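Local coordinates for protein putative alpha KG dependent 2,4-D dioxygenase (Burkholderia xenovorans, PDB 5J92) that binds iron(II) and probably acts as a 2-oxoglutarate-dependent dioxygenase of the TauD/TfdA family, at residues 19-24 against 50-55; 138-143 against 257-262. All blocks are in the same frame, centred on the assembly; numbering follows the deposited sequence.

Interaction 1 (19-24 against 50-55); sequences FIAARI and VLIFPR
Strands 21-24 and 50-53 run parallel, 4.6 Å apart at the closest approach of their axes and with their directions 28° apart, as neighbouring strands of a beta-alpha-beta unit connected through helix 35-47. Four backbone hydrogen bonds knit them in the alternating pattern of parallel strands: Ala22 gives its N-H to Val50 O and takes one at its own O from Ile52 N (2.9 Å), while Val50 N reaches back to Ile20 O and Ile24 N on to Ile52 O (2.9 Å, 160° at the hydrogen). The side chains divide between two faces. On one, Ala21 CB lies 3.8 Å from Val50 CB, and its small methyl suits a place against Tyr252 of strand 251-254, which also meets Ile20 and Ile52. Farther along this face the Arg23 chain, CG anti to the carbonyl carbon and extended from CG to NE, crosses Ile52 obliquely, CG against Ile52 CB at 3.8 Å. An arginine fits here because its CG packs on Ile52 and its CD touches Pro54 CG, while the residue as a whole stays partly exposed, as suits its charge; Pro54 CG lies at the edge of the guanidinium, near its plane. Ala22 and Leu51 point to the other face, where the contact is mostly the work of Ile24. Ile24 CG1 stands anti to the carbonyl carbon (chi1 -68°) and the chain is extended beyond it, so that Ile24 CD1 meets Leu51 CD2 at 3.7 Å. Branching at CB lets the same side chain lie alongside the Phe53 ring, which meets Phe66 edge-to-face beyond. At the end of the pairing Pro54, lacking an N-H, offers Ile24 O a carbon instead, its CD 3.5 Å from that oxygen.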
ATOM      1  N   PHE A  19     -17.559  10.789  11.108  1.00 13.84           N
ATOM      2  CA  PHE A  19     -16.741  10.827  12.318  1.00 14.39           C
ATOM      3  C   PHE A  19     -15.317  11.351  12.159  1.00 13.85           C
ATOM      4  O   PHE A  19     -14.628  11.482  13.177  1.00 17.26           O
ATOM      5  CB  PHE A  19     -16.708   9.423  12.963  1.00 16.07           C
ATOM      6  CG  PHE A  19     -16.341   8.304  12.020  1.00 20.67           C
ATOM      7  CD1 PHE A  19     -15.013   8.065  11.678  1.00 16.28           C
ATOM      8  CD2 PHE A  19     -17.318   7.445  11.526  1.00 19.52           C
ATOM      9  CE1 PHE A  19     -14.662   7.009  10.835  1.00 18.40           C
ATOM     10  CE2 PHE A  19     -16.983   6.389  10.678  1.00 20.40           C
ATOM     11  CZ  PHE A  19     -15.643   6.168  10.330  1.00 18.87           C
ATOM     12  N   ILE A  20     -14.846  11.669  10.959  1.00 13.05           N
ATOM     13  CA  ILE A  20     -13.469  12.131  10.775  1.00 13.16           C
ATOM     14  C   ILE A  20     -13.379  13.651  10.745  1.00 14.07           C
ATOM     15  O   ILE A  20     -12.458  14.232  11.319  1.00 14.73           O
ATOM     16  CB  ILE A  20     -12.857  11.536   9.493  1.00 14.89           C
ATOM     17  CG1 ILE A  20     -12.780  10.014   9.591  1.00 14.61           C
ATOM     18  CG2 ILE A  20     -11.459  12.144   9.252  1.00 14.19           C
ATOM     19  CD1 ILE A  20     -12.324   9.356   8.303  1.00 17.69           C
ATOM     20  N   ALA A  21     -14.303  14.311  10.046  1.00 13.25           N
ATOM     21  CA  ALA A  21     -14.125  15.708   9.688  1.00 14.26           C
ATOM     22  C   ALA A  21     -15.426  16.475   9.854  1.00 17.03           C
ATOM     23  O   ALA A  21     -16.517  15.941   9.630  1.00 17.62           O
ATOM     24  CB  ALA A  21     -13.633  15.854   8.238  1.00 15.19           C
ATOM     25  N   ALA A  22     -15.293  17.744  10.233  1.00 16.45           N
ATOM     26  CA  ALA A  22     -16.437  18.634  10.351  1.00 17.19           C
ATOM     27  C   ALA A  22     -16.007  20.057  10.039  1.00 16.67           C
ATOM     28  O   ALA A  22     -14.884  20.467  10.360  1.00 15.18           O
ATOM     29  CB  ALA A  22     -17.053  18.591  11.753  1.00 14.74           C
ATOM     30  N   ARG A  23     -16.934  20.816   9.465  1.00 12.13           N
ATOM     31  CA  ARG A  23     -16.773  22.250   9.300  1.00 13.00           C
ATOM     32  C   ARG A  23     -17.280  22.983  10.533  1.00 17.03           C
ATOM     33  O   ARG A  23     -18.238  22.557  11.195  1.00 17.73           O
ATOM     34  CB  ARG A  23     -17.528  22.745   8.059  1.00 13.38           C
ATOM     35  CG  ARG A  23     -16.824  22.382   6.745  1.00 14.74           C
ATOM     36  CD  ARG A  23     -17.534  22.939   5.506  1.00 15.37           C
ATOM     37  NE  ARG A  23     -16.710  22.755   4.308  1.00 15.74           N
ATOM     38  CZ  ARG A  23     -16.593  21.612   3.641  1.00 18.28           C
ATOM     39  NH1 ARG A  23     -17.278  20.538   4.032  1.00 18.26           N
ATOM     40  NH2 ARG A  23     -15.808  21.544   2.572  1.00 18.78           N
ATOM     41  N   ILE A  24     -16.618  24.088  10.849  1.00 15.47           N
ATOM     42  CA  ILE A  24     -17.021  24.949  11.944  1.00 16.72           C
ATOM     43  C   ILE A  24     -17.262  26.315  11.333  1.00 18.44           C
ATOM     44  O   ILE A  24     -16.326  26.966  10.856  1.00 15.43           O
ATOM     45  CB  ILE A  24     -15.964  25.009  13.050  1.00 19.36           C
ATOM     46  CG1 ILE A  24     -15.891  23.642  13.732  1.00 20.34           C
ATOM     47  CG2 ILE A  24     -16.342  26.070  14.055  1.00 17.56           C
ATOM     48  CD1 ILE A  24     -14.777  23.519  14.701  1.00 26.74           C
ATOM     49  N   VAL A  50     -10.433  16.152  12.274  1.00 15.59           N
ATOM     50  CA  VAL A  50     -10.215  17.103  11.179  1.00 13.79           C
ATOM     51  C   VAL A  50     -11.291  18.173  11.282  1.00 17.47           C
ATOM     52  O   VAL A  50     -12.488  17.862  11.216  1.00 16.62           O
ATOM     53  CB  VAL A  50     -10.262  16.442   9.790  1.00 15.47           C
ATOM     54  CG1 VAL A  50     -10.033  17.505   8.676  1.00 12.85           C
ATOM     55  CG2 VAL A  50      -9.256  15.296   9.668  1.00 15.40           C
ATOM     56  N   LEU A  51     -10.873  19.426  11.480  1.00 16.90           N
ATOM     57  CA  LEU A  51     -11.775  20.564  11.550  1.00 13.17           C
ATOM     58  C   LEU A  51     -11.453  21.535  10.418  1.00 15.91           C
ATOM     59  O   LEU A  51     -10.280  21.882  10.189  1.00 17.09           O
ATOM     60  CB  LEU A  51     -11.670  21.270  12.915  1.00 16.79           C
ATOM     61  CG  LEU A  51     -12.091  20.469  14.153  1.00 16.36           C
ATOM     62  CD1 LEU A  51     -11.842  21.267  15.429  1.00 17.47           C
ATOM     63  CD2 LEU A  51     -13.563  20.100  14.066  1.00 13.40           C
ATOM     64  N   ILE A  52     -12.497  21.972   9.727  1.00 13.16           N
ATOM     65  CA  ILE A  52     -12.401  22.823   8.544  1.00 14.63           C
ATOM     66  C   ILE A  52     -13.077  24.143   8.875  1.00 14.89           C
ATOM     67  O   ILE A  52     -14.277  24.168   9.188  1.00 15.08           O
ATOM     68  CB  ILE A  52     -13.086  22.176   7.330  1.00 15.78           C
ATOM     69  CG1 ILE A  52     -12.482  20.807   7.050  1.00 18.51           C
ATOM     70  CG2 ILE A  52     -13.034  23.105   6.135  1.00 18.38           C
ATOM     71  CD1 ILE A  52     -13.525  19.797   6.618  1.00 20.59           C
ATOM     72  N   PHE A  53     -12.328  25.235   8.790  1.00 14.20           N
ATOM     73  CA  PHE A  53     -12.898  26.565   8.984  1.00 18.71           C
ATOM     74  C   PHE A  53     -12.962  27.254   7.624  1.00 18.24           C
ATOM     75  O   PHE A  53     -11.925  27.685   7.093  1.00 19.00           O
ATOM     76  CB  PHE A  53     -12.058  27.378   9.977  1.00 15.62           C
ATOM     77  CG  PHE A  53     -11.832  26.679  11.297  1.00 15.93           C
ATOM     78  CD1 PHE A  53     -10.769  25.793  11.458  1.00 17.58           C
ATOM     79  CD2 PHE A  53     -12.670  26.910  12.377  1.00 17.52           C
ATOM     80  CE1 PHE A  53     -10.554  25.145  12.664  1.00 16.80           C
ATOM     81  CE2 PHE A  53     -12.459  26.274  13.592  1.00 17.70           C
ATOM     82  CZ  PHE A  53     -11.402  25.395  13.738  1.00 19.40           C
ATOM     83  N   PRO A  54     -14.133  27.343   7.000  1.00 18.39           N
ATOM     84  CA  PRO A  54     -14.202  27.898   5.642  1.00 16.90           C
ATOM     85  C   PRO A  54     -13.902  29.389   5.607  1.00 18.28           C
ATOM     86  O   PRO A  54     -14.136  30.119   6.572  1.00 26.49           O
ATOM     87  CB  PRO A  54     -15.656  27.630   5.215  1.00 16.83           C
ATOM     88  CG  PRO A  54     -16.150  26.534   6.137  1.00 18.74           C
ATOM     89  CD  PRO A  54     -15.424  26.790   7.448  1.00 19.04           C
ATOM     90  N   ARG A  55     -13.377  29.833   4.466  1.00 21.38           N
ATOM     91  CA  ARG A  55     -13.331  31.252   4.095  1.00 24.73           C
ATOM     92  C   ARG A  55     -12.641  32.107   5.166  1.00 26.79           C
ATOM     93  O   ARG A  55     -13.179  33.102   5.660  1.00 25.04           O
ATOM     94  CB  ARG A  55     -14.748  31.761   3.786  1.00 28.30           C
ATOM     95  CG  ARG A  55     -15.386  31.042   2.595  1.00 33.81           C
ATOM     96  CD  ARG A  55     -16.897  31.293   2.438  1.00 39.95           C
ATOM     97  NE  ARG A  55     -17.711  30.444   3.316  1.00 41.97           N
ATOM     98  CZ  ARG A  55     -18.123  29.206   3.024  1.00 42.44           C
ATOM     99  NH1 ARG A  55     -18.858  28.517   3.898  1.00 37.83           N
ATOM    100  NH2 ARG A  55     -17.803  28.649   1.860  1.00 44.21           N
TER

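Interaction 2 (138-143 against 257-262); sequences LSYIVP and SVRDLV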
ATOM      1  N   LEU A 138      -3.701  26.344   5.434  1.00 20.09           N
ATOM      2  CA  LEU A 138      -4.595  27.368   4.899  1.00 21.08           C
ATOM      3  C   LEU A 138      -4.355  27.486   3.401  1.00 27.76           C
ATOM      4  O   LEU A 138      -3.240  27.796   2.966  1.00 22.45           O
ATOM      5  CB  LEU A 138      -4.372  28.706   5.604  1.00 22.42           C
ATOM      6  CG  LEU A 138      -5.202  29.908   5.154  1.00 25.06           C
ATOM      7  CD1 LEU A 138      -6.706  29.671   5.295  1.00 24.46           C
ATOM      8  CD2 LEU A 138      -4.775  31.115   5.942  1.00 25.66           C
ATOM      9  N   SER A 139      -5.396  27.246   2.610  1.00 24.45           N
ATOM     10  CA  SER A 139      -5.257  27.215   1.159  0.59 25.00           C
ATOM     11  C   SER A 139      -5.373  28.615   0.570  1.00 27.63           C
ATOM     12  O   SER A 139      -6.298  29.365   0.898  1.00 27.69           O
ATOM     13  CB  SER A 139      -6.309  26.301   0.532  0.59 25.04           C
ATOM     14  OG  SER A 139      -7.595  26.874   0.646  0.59 22.28           O
ATOM     15  N   TYR A 140      -4.429  28.958  -0.305  1.00 26.93           N
ATOM     16  CA  TYR A 140      -4.457  30.193  -1.067  1.00 32.28           C
ATOM     17  C   TYR A 140      -4.865  29.963  -2.513  1.00 32.66           C
ATOM     18  O   TYR A 140      -5.662  30.729  -3.057  1.00 32.72           O
ATOM     19  CB  TYR A 140      -3.085  30.883  -1.025  1.00 34.36           C
ATOM     20  CG  TYR A 140      -2.862  31.720   0.215  1.00 36.84           C
ATOM     21  CD1 TYR A 140      -2.932  31.154   1.488  1.00 35.95           C
ATOM     22  CD2 TYR A 140      -2.598  33.079   0.114  1.00 40.49           C
ATOM     23  CE1 TYR A 140      -2.728  31.924   2.625  1.00 36.97           C
ATOM     24  CE2 TYR A 140      -2.395  33.857   1.238  1.00 41.55           C
ATOM     25  CZ  TYR A 140      -2.458  33.276   2.491  1.00 41.25           C
ATOM     26  OH  TYR A 140      -2.251  34.065   3.604  1.00 41.59           O
ATOM     27  N   ILE A 141      -4.309  28.942  -3.163  1.00 32.51           N
ATOM     28  CA  ILE A 141      -4.603  28.646  -4.565  1.00 32.98           C
ATOM     29  C   ILE A 141      -4.834  27.145  -4.680  1.00 30.34           C
ATOM     30  O   ILE A 141      -3.974  26.355  -4.276  1.00 29.25           O
ATOM     31  CB  ILE A 141      -3.477  29.110  -5.509  1.00 34.16           C
ATOM     32  CG1 ILE A 141      -3.216  30.618  -5.343  1.00 38.93           C
ATOM     33  CG2 ILE A 141      -3.836  28.803  -6.945  1.00 34.80           C
ATOM     34  CD1 ILE A 141      -2.052  31.184  -6.209  1.00 39.76           C
ATOM     35  N   VAL A 142      -5.988  26.757  -5.206  1.00 29.40           N
ATOM     36  CA  VAL A 142      -6.429  25.362  -5.254  1.00 31.81           C
ATOM     37  C   VAL A 142      -6.393  24.896  -6.708  1.00 34.01           C
ATOM     38  O   VAL A 142      -7.025  25.530  -7.558  1.00 33.35           O
ATOM     39  CB  VAL A 142      -7.849  25.176  -4.679  1.00 32.57           C
ATOM     40  CG1 VAL A 142      -8.284  23.713  -4.776  1.00 29.30           C
ATOM     41  CG2 VAL A 142      -7.925  25.649  -3.253  1.00 34.21           C
ATOM     42  N   PRO A 143      -5.696  23.808  -7.024  1.00 36.87           N
ATOM     43  CA  PRO A 143      -5.732  23.288  -8.397  1.00 37.91           C
ATOM     44  C   PRO A 143      -7.095  22.695  -8.718  1.00 37.39           C
ATOM     45  O   PRO A 143      -7.821  22.232  -7.839  1.00 35.33           O
ATOM     46  CB  PRO A 143      -4.647  22.203  -8.407  1.00 36.38           C
ATOM     47  CG  PRO A 143      -3.842  22.422  -7.142  1.00 37.20           C
ATOM     48  CD  PRO A 143      -4.809  23.017  -6.159  1.00 35.76           C
ATOM     49  N   SER A 257     -11.301  24.004  -0.828  1.00 17.85           N
ATOM     50  CA  SER A 257     -11.845  25.258  -1.320  1.00 19.81           C
ATOM     51  C   SER A 257     -10.870  26.363  -0.946  1.00 22.02           C
ATOM     52  O   SER A 257     -10.141  26.259   0.050  1.00 18.15           O
ATOM     53  CB  SER A 257     -13.226  25.564  -0.712  1.00 18.89           C
ATOM     54  OG  SER A 257     -14.197  24.616  -1.109  1.00 19.11           O
ATOM     55  N   VAL A 258     -10.865  27.430  -1.742  1.00 25.40           N
ATOM     56  CA  VAL A 258      -9.962  28.544  -1.470  1.00 25.72           C
ATOM     57  C   VAL A 258     -10.233  29.094  -0.075  1.00 23.31           C
ATOM     58  O   VAL A 258     -11.389  29.305   0.317  1.00 22.06           O
ATOM     59  CB  VAL A 258     -10.107  29.624  -2.553  1.00 27.75           C
ATOM     60  CG1 VAL A 258      -9.440  30.932  -2.111  1.00 23.46           C
ATOM     61  CG2 VAL A 258      -9.475  29.140  -3.861  1.00 30.42           C
ATOM     62  N   ARG A 259      -9.158  29.293   0.690  1.00 23.27           N
ATOM     63  CA  ARG A 259      -9.161  29.839   2.046  1.00 24.05           C
ATOM     64  C   ARG A 259      -9.879  28.947   3.060  1.00 24.57           C
ATOM     65  O   ARG A 259     -10.315  29.433   4.119  1.00 18.77           O
ATOM     66  CB  ARG A 259      -9.741  31.256   2.084  1.00 28.82           C
ATOM     67  CG  ARG A 259      -8.864  32.311   1.419  1.00 32.94           C
ATOM     68  CD  ARG A 259      -7.497  32.416   2.077  1.00 35.44           C
ATOM     69  NE  ARG A 259      -6.748  33.511   1.472  1.00 41.67           N
ATOM     70  CZ  ARG A 259      -5.876  34.277   2.112  1.00 41.56           C
ATOM     71  NH1 ARG A 259      -5.623  34.069   3.397  1.00 40.20           N
ATOM     72  NH2 ARG A 259      -5.263  35.254   1.463  1.00 43.97           N
ATOM     73  N   ASP A 260      -9.964  27.646   2.775  1.00 19.01           N
ATOM     74  CA  ASP A 260     -10.224  26.671   3.817  1.00 17.89           C
ATOM     75  C   ASP A 260      -9.055  26.710   4.798  1.00 19.50           C
ATOM     76  O   ASP A 260      -7.889  26.658   4.386  1.00 17.81           O
ATOM     77  CB  ASP A 260     -10.306  25.256   3.244  1.00 16.57           C
ATOM     78  CG  ASP A 260     -11.681  24.874   2.712  1.00 19.10           C
ATOM     79  OD1 ASP A 260     -12.668  25.616   2.871  1.00 19.46           O
ATOM     80  OD2 ASP A 260     -11.752  23.767   2.141  1.00 19.63           O
ATOM     81  N   LEU A 261      -9.351  26.788   6.087  1.00 18.02           N
ATOM     82  CA  LEU A 261      -8.361  26.500   7.119  1.00 19.50           C
ATOM     83  C   LEU A 261      -8.688  25.120   7.671  1.00 18.60           C
ATOM     84  O   LEU A 261      -9.737  24.926   8.298  1.00 16.20           O
ATOM     85  CB  LEU A 261      -8.369  27.561   8.217  1.00 19.11           C
ATOM     86  CG  LEU A 261      -7.108  27.743   9.070  1.00 20.81           C
ATOM     87  CD1 LEU A 261      -7.347  28.801  10.128  1.00 22.96           C
ATOM     88  CD2 LEU A 261      -6.668  26.462   9.738  1.00 18.13           C
ATOM     89  N   VAL A 262      -7.791  24.165   7.453  1.00 15.09           N
ATOM     90  CA  VAL A 262      -7.998  22.792   7.898  1.00 14.12           C
ATOM     91  C   VAL A 262      -7.008  22.512   9.018  1.00 19.54           C
ATOM     92  O   VAL A 262      -5.790  22.677   8.849  1.00 17.84           O
ATOM     93  CB  VAL A 262      -7.849  21.774   6.757  1.00 17.42           C
ATOM     94  CG1 VAL A 262      -7.997  20.344   7.304  1.00 16.75           C
ATOM     95  CG2 VAL A 262      -8.886  22.041   5.675  1.00 20.51           C
TER
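A type II beta turn, Ser257 to Asp260, leads into strand 261-265 and packs against the end of the antiparallel neighbour 132-139, at one end of two inner strands of the main sheet of this cupin-type fold. Leu138 and Leu261, apolar as suits their buried places, form a non-hydrogen-bonded pair, and beside it Ser139 N donates to Asp260 O (3.1 Å, 164° at the hydrogen). Ser139 O returns the bond by accepting from Arg259 N, which sits above the carbonyl plane. Serine suits this spot because its OG, placed between the backbone N and the carbonyl carbon (chi1 70°), gives its proton to Ser257 O at 2.7 Å and weakly accepts from Arg259 N. Ser257 O thus serves two donors, the second being Asp260 N, which closes the turn. Asp260 OD2 braces the turn further by accepting from Ser257 N, and it is also hydrogen-bonded to His254 NE2. After Ser139 the chain turns a corner at Tyr140, where Tyr140 and Ile141 both face Glu284 in a classic beta bulge. Val142 CG2 then packs on Val258 CG2 at 3.9 Å. Leu138, with CG anti to the backbone N, brings CD1 to Leu261 CB and, at 3.4 Å, to Asp260 O. Arg259, bent at chi2, brings its CD alongside Ser139 O and lays its guanidinium over the Tyr140 ring, whose flat pi face suits a cation. The planes are 31° apart: Arg259 CZ is 3.8 Å from the centroid of the Tyr140 ring, and Arg259 NH2 is 3.2 Å from Tyr140 CE2.

In the fold
From the N terminus, interaction 1 closes first: the chain leaves residues 19-24, passes through helix 35-47 and returns at 50-55, a beta-alpha-beta crossover of 25 residues. Interaction 2 opens only later and spans far more chain, from 138-143 to 257-262, so the two follow in series, neither nested nor crossed. They meet in the same mixed sheet, where strands 50-53 and 261-265 are neighbours. Phe53 N probably hydrogen-bonds to Leu261 O at 2.7 Å, and Val50 packs on Val262. Together they join, in order across the sheet, strands 21-25, 50-53, 261-265 and 132-139, tying the N-terminal unit to later parts of the fold.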